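Local coordinates for protein putative Nitroreductase (Desulfovibrio desulfuricans subsp. desulfuricans str. G20, PDB 3E39) that binds flavin mononucleotide at the interface of a two-chain assembly and is probably an FMN-dependent oxidoreductase of the nitroreductase family, at residues A[32-37]-A[115-120]; A[49-54]-A[88-93]. All blocks are in the same frame, centred on the assembly; numbering follows the deposited sequence.

Contact 1 of 2, residues A[32-37]-A[115-120]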
loop_
_atom_site.group_PDB
_atom_site.type_symbol
_atom_site.label_atom_id
_atom_site.label_comp_id
_atom_site.label_asym_id
_atom_site.label_seq_id
_atom_site.Cartn_x
_atom_site.Cartn_y
_atom_site.Cartn_z
ATOM N N ARG A 32 -2.660 -10.513 -15.710
ATOM C CA ARG A 32 -2.853 -9.177 -16.286
ATOM C C ARG A 32 -3.683 -8.282 -15.361
ATOM O O ARG A 32 -3.320 -7.114 -15.118
ATOM C CB ARG A 32 -3.524 -9.267 -17.670
ATOM C CG ARG A 32 -3.427 -7.948 -18.420
ATOM C CD ARG A 32 -4.279 -7.945 -19.690
ATOM N NE ARG A 32 -5.708 -7.951 -19.371
ATOM C CZ ARG A 32 -6.412 -6.870 -19.017
ATOM N NH1 ARG A 32 -5.840 -5.678 -18.924
ATOM N NH2 ARG A 32 -7.711 -6.990 -18.746
ATOM N N LEU A 33 -4.794 -8.803 -14.849
ATOM C CA LEU A 33 -5.644 -8.036 -13.934
ATOM C C LEU A 33 -4.890 -7.646 -12.652
ATOM O O LEU A 33 -5.069 -6.520 -12.145
ATOM C CB LEU A 33 -6.925 -8.773 -13.573
ATOM C CG LEU A 33 -7.900 -8.928 -14.733
ATOM C CD1 LEU A 33 -9.016 -9.879 -14.344
ATOM C CD2 LEU A 33 -8.448 -7.536 -15.178
ATOM N N ILE A 34 -4.046 -8.557 -12.153
ATOM C CA ILE A 34 -3.257 -8.282 -10.961
ATOM C C ILE A 34 -2.260 -7.147 -11.255
ATOM O O ILE A 34 -2.133 -6.186 -10.503
ATOM C CB ILE A 34 -2.559 -9.544 -10.426
ATOM C CG1 ILE A 34 -3.599 -10.513 -9.833
ATOM C CG2 ILE A 34 -1.556 -9.185 -9.334
ATOM C CD1 ILE A 34 -3.082 -11.956 -9.606
ATOM N N LEU A 35 -1.570 -7.249 -12.375
ATOM C CA LEU A 35 -0.589 -6.230 -12.748
ATOM C C LEU A 35 -1.279 -4.868 -12.953
ATOM O O LEU A 35 -0.754 -3.841 -12.525
ATOM C CB LEU A 35 0.161 -6.651 -14.004
ATOM C CG LEU A 35 1.159 -7.804 -13.871
ATOM C CD1 LEU A 35 1.602 -8.209 -15.292
ATOM C CD2 LEU A 35 2.319 -7.421 -13.025
ATOM N N GLU A 36 -2.461 -4.874 -13.579
ATOM C CA GLU A 36 -3.242 -3.616 -13.796
ATOM C C GLU A 36 -3.592 -2.944 -12.475
ATOM O O GLU A 36 -3.592 -1.710 -12.372
ATOM C CB GLU A 36 -4.537 -3.897 -14.589
ATOM C CG GLU A 36 -4.309 -4.094 -16.095
ATOM C CD GLU A 36 -3.896 -2.828 -16.801
ATOM O OE1 GLU A 36 -4.310 -1.721 -16.382
ATOM O OE2 GLU A 36 -3.175 -2.927 -17.807
ATOM N N ALA A 37 -3.910 -3.754 -11.468
ATOM C CA ALA A 37 -4.166 -3.236 -10.103
ATOM C C ALA A 37 -2.890 -2.560 -9.588
ATOM O O ALA A 37 -2.914 -1.469 -9.016
ATOM C CB ALA A 37 -4.585 -4.365 -9.160
ATOM N N LEU A 115 -9.760 -12.155 -7.022
ATOM C CA LEU A 115 -9.816 -13.167 -8.079
ATOM C C LEU A 115 -9.823 -14.599 -7.538
ATOM O O LEU A 115 -9.622 -15.541 -8.310
ATOM C CB LEU A 115 -8.651 -12.961 -9.062
ATOM C CG LEU A 115 -8.655 -11.695 -9.935
ATOM C CD1 LEU A 115 -7.333 -11.509 -10.632
ATOM C CD2 LEU A 115 -9.768 -11.732 -10.978
ATOM N N GLN A 116 -10.077 -14.740 -6.232
ATOM C CA GLN A 116 -10.086 -16.011 -5.508
ATOM C C GLN A 116 -8.743 -16.731 -5.595
ATOM O O GLN A 116 -8.673 -17.965 -5.580
ATOM C CB GLN A 116 -11.242 -16.902 -5.970
ATOM C CG GLN A 116 -12.570 -16.146 -5.891
ATOM C CD GLN A 116 -13.789 -16.998 -6.165
ATOM O OE1 GLN A 116 -13.725 -18.229 -6.180
ATOM N NE2 GLN A 116 -14.927 -16.331 -6.376
ATOM N N LEU A 117 -7.673 -15.950 -5.703
ATOM C CA LEU A 117 -6.337 -16.511 -5.668
ATOM C C LEU A 117 -5.757 -16.271 -4.293
ATOM O O LEU A 117 -6.226 -15.401 -3.543
ATOM C CB LEU A 117 -5.435 -15.896 -6.742
ATOM C CG LEU A 117 -5.839 -16.119 -8.187
ATOM C CD1 LEU A 117 -4.939 -15.312 -9.093
ATOM C CD2 LEU A 117 -5.784 -17.627 -8.523
ATOM N N GLY A 118 -4.762 -17.075 -3.943
ATOM C CA GLY A 118 -4.007 -16.948 -2.699
ATOM C C GLY A 118 -2.659 -16.337 -3.062
ATOM O O GLY A 118 -2.075 -16.673 -4.087
ATOM N N ALA A 119 -2.193 -15.409 -2.248
ATOM C CA ALA A 119 -0.895 -14.752 -2.470
ATOM C C ALA A 119 -0.199 -14.382 -1.185
ATOM O O ALA A 119 -0.832 -14.241 -0.137
ATOM C CB ALA A 119 -1.057 -13.492 -3.346
ATOM N N VAL A 120 1.117 -14.216 -1.287
ATOM C CA VAL A 120 1.925 -13.755 -0.175
ATOM C C VAL A 120 3.043 -12.791 -0.643
ATOM O O VAL A 120 3.722 -13.015 -1.673
ATOM C CB VAL A 120 2.499 -14.926 0.690
ATOM C CG1 VAL A 120 3.366 -15.905 -0.172
ATOM C CG2 VAL A 120 3.286 -14.368 1.882
#

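Contact 2 of 2, residues A[49-54]-A[88-93]. With FMN (flavin mononucleotide), chain G; ACT (acetate ion), chain C.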
loop_
_atom_site.group_PDB
_atom_site.type_symbol
_atom_site.label_atom_id
_atom_site.label_comp_id
_atom_site.label_asym_id
_atom_site.label_seq_id
_atom_site.Cartn_x
_atom_site.Cartn_y
_atom_site.Cartn_z
ATOM N N PRO A 49 7.036 4.966 -10.619
ATOM C CA PRO A 49 8.372 4.373 -10.546
ATOM C C PRO A 49 8.444 2.843 -10.529
ATOM O O PRO A 49 9.550 2.293 -10.641
ATOM C CB PRO A 49 8.900 4.914 -9.235
ATOM C CG PRO A 49 7.687 4.960 -8.344
ATOM C CD PRO A 49 6.582 5.433 -9.290
ATOM N N CYS A 50 7.303 2.171 -10.348
ATOM C CA CYS A 50 7.312 0.721 -10.225
ATOM C C CYS A 50 7.475 0.000 -11.558
ATOM O O CYS A 50 6.897 0.390 -12.592
ATOM C CB CYS A 50 6.078 0.190 -9.487
ATOM S SG CYS A 50 5.956 0.771 -7.792
ATOM N N ARG A 51 8.214 -1.109 -11.489
ATOM C CA ARG A 51 8.486 -1.969 -12.640
ATOM C C ARG A 51 8.226 -3.413 -12.174
ATOM O O ARG A 51 8.394 -3.728 -10.992
ATOM C CB ARG A 51 9.919 -1.799 -13.112
ATOM C CG ARG A 51 10.271 -0.404 -13.591
ATOM C CD ARG A 51 9.510 0.015 -14.866
ATOM N NE ARG A 51 9.951 1.375 -15.229
ATOM C CZ ARG A 51 9.425 2.507 -14.761
ATOM N NH1 ARG A 51 8.356 2.494 -13.990
ATOM N NH2 ARG A 51 9.946 3.687 -15.134
ATOM N N PHE A 52 7.857 -4.276 -13.112
ATOM C CA PHE A 52 7.410 -5.629 -12.774
ATOM C C PHE A 52 8.028 -6.668 -13.671
ATOM O O PHE A 52 8.294 -6.412 -14.861
ATOM C CB PHE A 52 5.887 -5.700 -12.897
ATOM C CG PHE A 52 5.187 -4.566 -12.187
ATOM C CD1 PHE A 52 4.856 -4.659 -10.857
ATOM C CD2 PHE A 52 4.947 -3.354 -12.843
ATOM C CE1 PHE A 52 4.227 -3.610 -10.204
ATOM C CE2 PHE A 52 4.328 -2.294 -12.169
ATOM C CZ PHE A 52 3.961 -2.443 -10.856
ATOM N N LEU A 53 8.260 -7.845 -13.097
ATOM C CA LEU A 53 8.768 -8.977 -13.857
ATOM C C LEU A 53 8.008 -10.217 -13.428
ATOM O O LEU A 53 8.034 -10.595 -12.257
ATOM C CB LEU A 53 10.260 -9.150 -13.629
ATOM C CG LEU A 53 10.913 -10.313 -14.388
ATOM C CD1 LEU A 53 10.650 -10.308 -15.901
ATOM C CD2 LEU A 53 12.386 -10.308 -14.050
ATOM N N VAL A 54 7.346 -10.853 -14.384
ATOM C CA VAL A 54 6.576 -12.069 -14.115
ATOM C C VAL A 54 7.432 -13.298 -14.307
ATOM O O VAL A 54 8.100 -13.434 -15.351
ATOM C CB VAL A 54 5.326 -12.141 -15.056
ATOM C CG1 VAL A 54 4.533 -13.449 -14.851
ATOM C CG2 VAL A 54 4.416 -10.894 -14.867
ATOM N N ARG A 88 15.242 3.231 -10.595
ATOM C CA ARG A 88 16.030 4.277 -9.928
ATOM C C ARG A 88 16.023 5.617 -10.650
ATOM O O ARG A 88 16.151 6.650 -9.996
ATOM C CB ARG A 88 17.466 3.811 -9.677
ATOM C CG ARG A 88 17.529 2.636 -8.706
ATOM C CD ARG A 88 18.959 2.209 -8.368
ATOM N NE ARG A 88 18.991 1.013 -7.530
ATOM C CZ ARG A 88 18.864 1.000 -6.202
ATOM N NH1 ARG A 88 18.669 2.119 -5.518
ATOM N NH2 ARG A 88 18.881 -0.149 -5.560
ATOM N N GLU A 89 15.862 5.605 -11.973
ATOM C CA GLU A 89 15.796 6.863 -12.729
ATOM C C GLU A 89 14.500 7.631 -12.505
ATOM O O GLU A 89 14.490 8.851 -12.563
ATOM C CB GLU A 89 16.003 6.608 -14.230
ATOM C CG GLU A 89 17.428 6.238 -14.547
ATOM C CD GLU A 89 18.389 7.327 -14.078
ATOM O OE1 GLU A 89 18.152 8.507 -14.451
ATOM O OE2 GLU A 89 19.344 7.014 -13.322
ATOM N N ALA A 90 13.423 6.912 -12.217
ATOM C CA ALA A 90 12.125 7.511 -11.991
ATOM C C ALA A 90 11.849 7.914 -10.530
ATOM O O ALA A 90 10.784 8.454 -10.239
ATOM C CB ALA A 90 11.064 6.536 -12.458
HETATM N N MSE A 91 12.761 7.627 -9.602
HETATM C CA MSE A 91 12.503 7.947 -8.190
HETATM C C MSE A 91 12.674 9.424 -7.863
HETATM O O MSE A 91 13.544 10.080 -8.447
HETATM C CB MSE A 91 13.422 7.149 -7.264
HETATM C CG MSE A 91 13.194 5.681 -7.321
HETATM SE SE MSE A 91 14.400 4.638 -6.212
HETATM C CE MSE A 91 13.723 4.918 -4.726
ATOM N N TYR A 92 11.861 9.942 -6.937
ATOM C CA TYR A 92 12.026 11.344 -6.480
ATOM C C TYR A 92 12.310 11.469 -4.990
ATOM O O TYR A 92 12.767 12.519 -4.498
ATOM C CB TYR A 92 10.802 12.193 -6.827
ATOM C CG TYR A 92 9.625 12.074 -5.855
ATOM C CD1 TYR A 92 8.879 10.900 -5.767
ATOM C CD2 TYR A 92 9.236 13.145 -5.049
ATOM C CE1 TYR A 92 7.792 10.781 -4.882
ATOM C CE2 TYR A 92 8.130 13.039 -4.180
ATOM C CZ TYR A 92 7.409 11.857 -4.119
ATOM O OH TYR A 92 6.327 11.724 -3.260
ATOM N N ASN A 93 12.022 10.386 -4.266
ATOM C CA ASN A 93 12.183 10.357 -2.839
ATOM C C ASN A 93 12.156 8.918 -2.406
ATOM O O ASN A 93 11.163 8.246 -2.610
ATOM C CB ASN A 93 11.054 11.148 -2.177
ATOM C CG ASN A 93 11.197 11.227 -0.653
ATOM O OD1 ASN A 93 10.914 10.278 0.064
ATOM N ND2 ASN A 93 11.634 12.397 -0.154
HETATM N N1 FMN G . -1.045 14.785 -4.062
HETATM C C2 FMN G . -1.047 16.094 -3.641
HETATM O O2 FMN G . -1.911 16.822 -4.064
HETATM N N3 FMN G . -0.128 16.579 -2.737
HETATM C C4 FMN G . 0.843 15.778 -2.201
HETATM O O4 FMN G . 1.435 16.155 -1.188
HETATM C C4A FMN G . 0.883 14.459 -2.612
HETATM N N5 FMN G . 1.836 13.626 -2.103
HETATM C C5A FMN G . 1.848 12.301 -2.485
HETATM C C6 FMN G . 2.840 11.494 -1.968
HETATM C C7 FMN G . 2.884 10.144 -2.316
HETATM C C7M FMN G . 3.989 9.258 -1.805
HETATM C C8 FMN G . 1.955 9.600 -3.198
HETATM C C8M FMN G . 1.851 8.096 -3.396
HETATM C C9 FMN G . 0.986 10.421 -3.738
HETATM C C9A FMN G . 0.924 11.789 -3.400
HETATM N N10 FMN G . -0.065 12.650 -3.913
HETATM C C10 FMN G . -0.075 13.956 -3.526
HETATM C "C1'" FMN G . -1.136 12.174 -4.851
HETATM C "C2'" FMN G . -0.547 11.919 -6.243
HETATM O "O2'" FMN G . -0.280 13.146 -6.887
HETATM C "C3'" FMN G . -1.482 11.014 -7.035
HETATM O "O3'" FMN G . -1.594 9.751 -6.459
HETATM C "C4'" FMN G . -1.046 10.855 -8.499
HETATM O "O4'" FMN G . -1.076 12.119 -9.148
HETATM C "C5'" FMN G . -1.980 9.933 -9.259
HETATM O "O5'" FMN G . -3.329 10.377 -9.161
HETATM P P FMN G . -4.455 9.405 -8.598
HETATM O O1P FMN G . -5.795 10.034 -8.899
HETATM O O2P FMN G . -4.184 9.249 -7.112
HETATM O O3P FMN G . -4.361 8.068 -9.274
HETATM C C ACT C . 5.630 15.250 -2.638
HETATM O O ACT C . 5.582 14.155 -2.052
HETATM O OXT ACT C . 6.472 16.059 -2.219
HETATM C CH3 ACT C . 4.709 15.567 -3.782
#

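Contact 1 of 2, residues A[32-37]-A[115-120]
L33 and I34, consecutive residues of helix 28-39, both reach L115, and I34 goes on to L117. L33 comes first: its CD1 lies 3.9 Å from CD2 of L115, the two leucine chains crossing at about a right angle, while its CB rests 4.0 Å from CD1 of L115. The two branches of L115 thus divide the work, CD2 against the tip of L33 and CD1 in the angle between L33 and I34. In I34, CG1 sits anti to the carbonyl carbon (chi1 -70°), which carries the long branch across to the other segment: CG1 is 3.9 Å from CD1 of L115, and CD1 at its end is 3.9 Å from CD1 of L117. Branched aliphatic chains suit this place because the contact is purely apolar, the methyls of L115 and L117 lying on methyl and methylene carbons of L33 and I34; M108 and I82 pack on I34 as well. L115 and L117 both face helix 28-39, one on each side of Q116. Q116, with positive phi (59°), is exposed, which suits its polar amide. It is the C-prime residue of a Schellman motif, which ends helix 94-114 before strand 118-122 of the nitroreductase fold.

Contact 2 of 2, residues A[49-54]-A[88-93]
The methyl group of A90 rests on P49 and the guanidinium end of R51, where strand 50-56 begins beside loop 88-93. A90 CB lies 3.9 Å from CA of P49 and 4.2 Å from its CB; a small side chain suits this site beside the rigid proline, since the CA atoms of P49 and A90 are 5.1 Å apart.

R51 reaches the same methyl by folding back. CG lies beside the backbone N, and a bend at chi2 (-65°) turns the chain toward the start of its own strand, bringing NH2 to 4.1 Å from A90 CB, an oblique approach. The guanidinium is held by several bonds: NH1 gives a 2.9 Å hydrogen bond to the carbonyl O of C50 and another to Q48 O, while NH2 forms a salt bridge with D87. In the first, the O lies nearly in the guanidinium plane, whereas NH1 stands well above the plane of that carbonyl. The D87 carboxylate probably also eases the approach of R163 of the second subunit to R51.

Further along, Y92 takes an uncommon chi1 of 82°, with CG between the backbone N and the carbonyl carbon. CB of N93 covers one ring face, 3.8 Å above its centre. At the ring edge, OH donates a 2.8 Å hydrogen bond to O of an acetate, probably from the crystallisation liquor, which K96 also binds; the same OH is 3.7 Å from C7M of FMN. N93, its OD1 accepting from K96 N, N-caps helix 94-114. The loop leads from strand 80-87 into helix 94-114, packs on the start of strand 50-56 and, through Y92, forms part of the FMN pocket, whose cofactor is also bound by the second subunit, as in dimeric nitroreductases.

How the contacts relate
The centres of contacts 1 and 2 lie about 20 Å apart, yet they meet directly: CD1 of L35, on helix 28-39, packs 3.9 Å from CG2 of V54, on strand 50-56. This helix and strand follow one another in the chain, and contact 2 is nested within the loop contact 1 closes. Both reach the four-stranded antiparallel sheet, contact 1 where the chain enters strand 118-122 and contact 2 at the start of 50-56, the two outermost strands within this chain. Helix 94-114 runs from the loop of contact 2 to contact 1. Each includes an FMN-pocket residue, V120 or Y92, and both touch the second subunit, so core packing, dimer interface and cofactor sites lie close together.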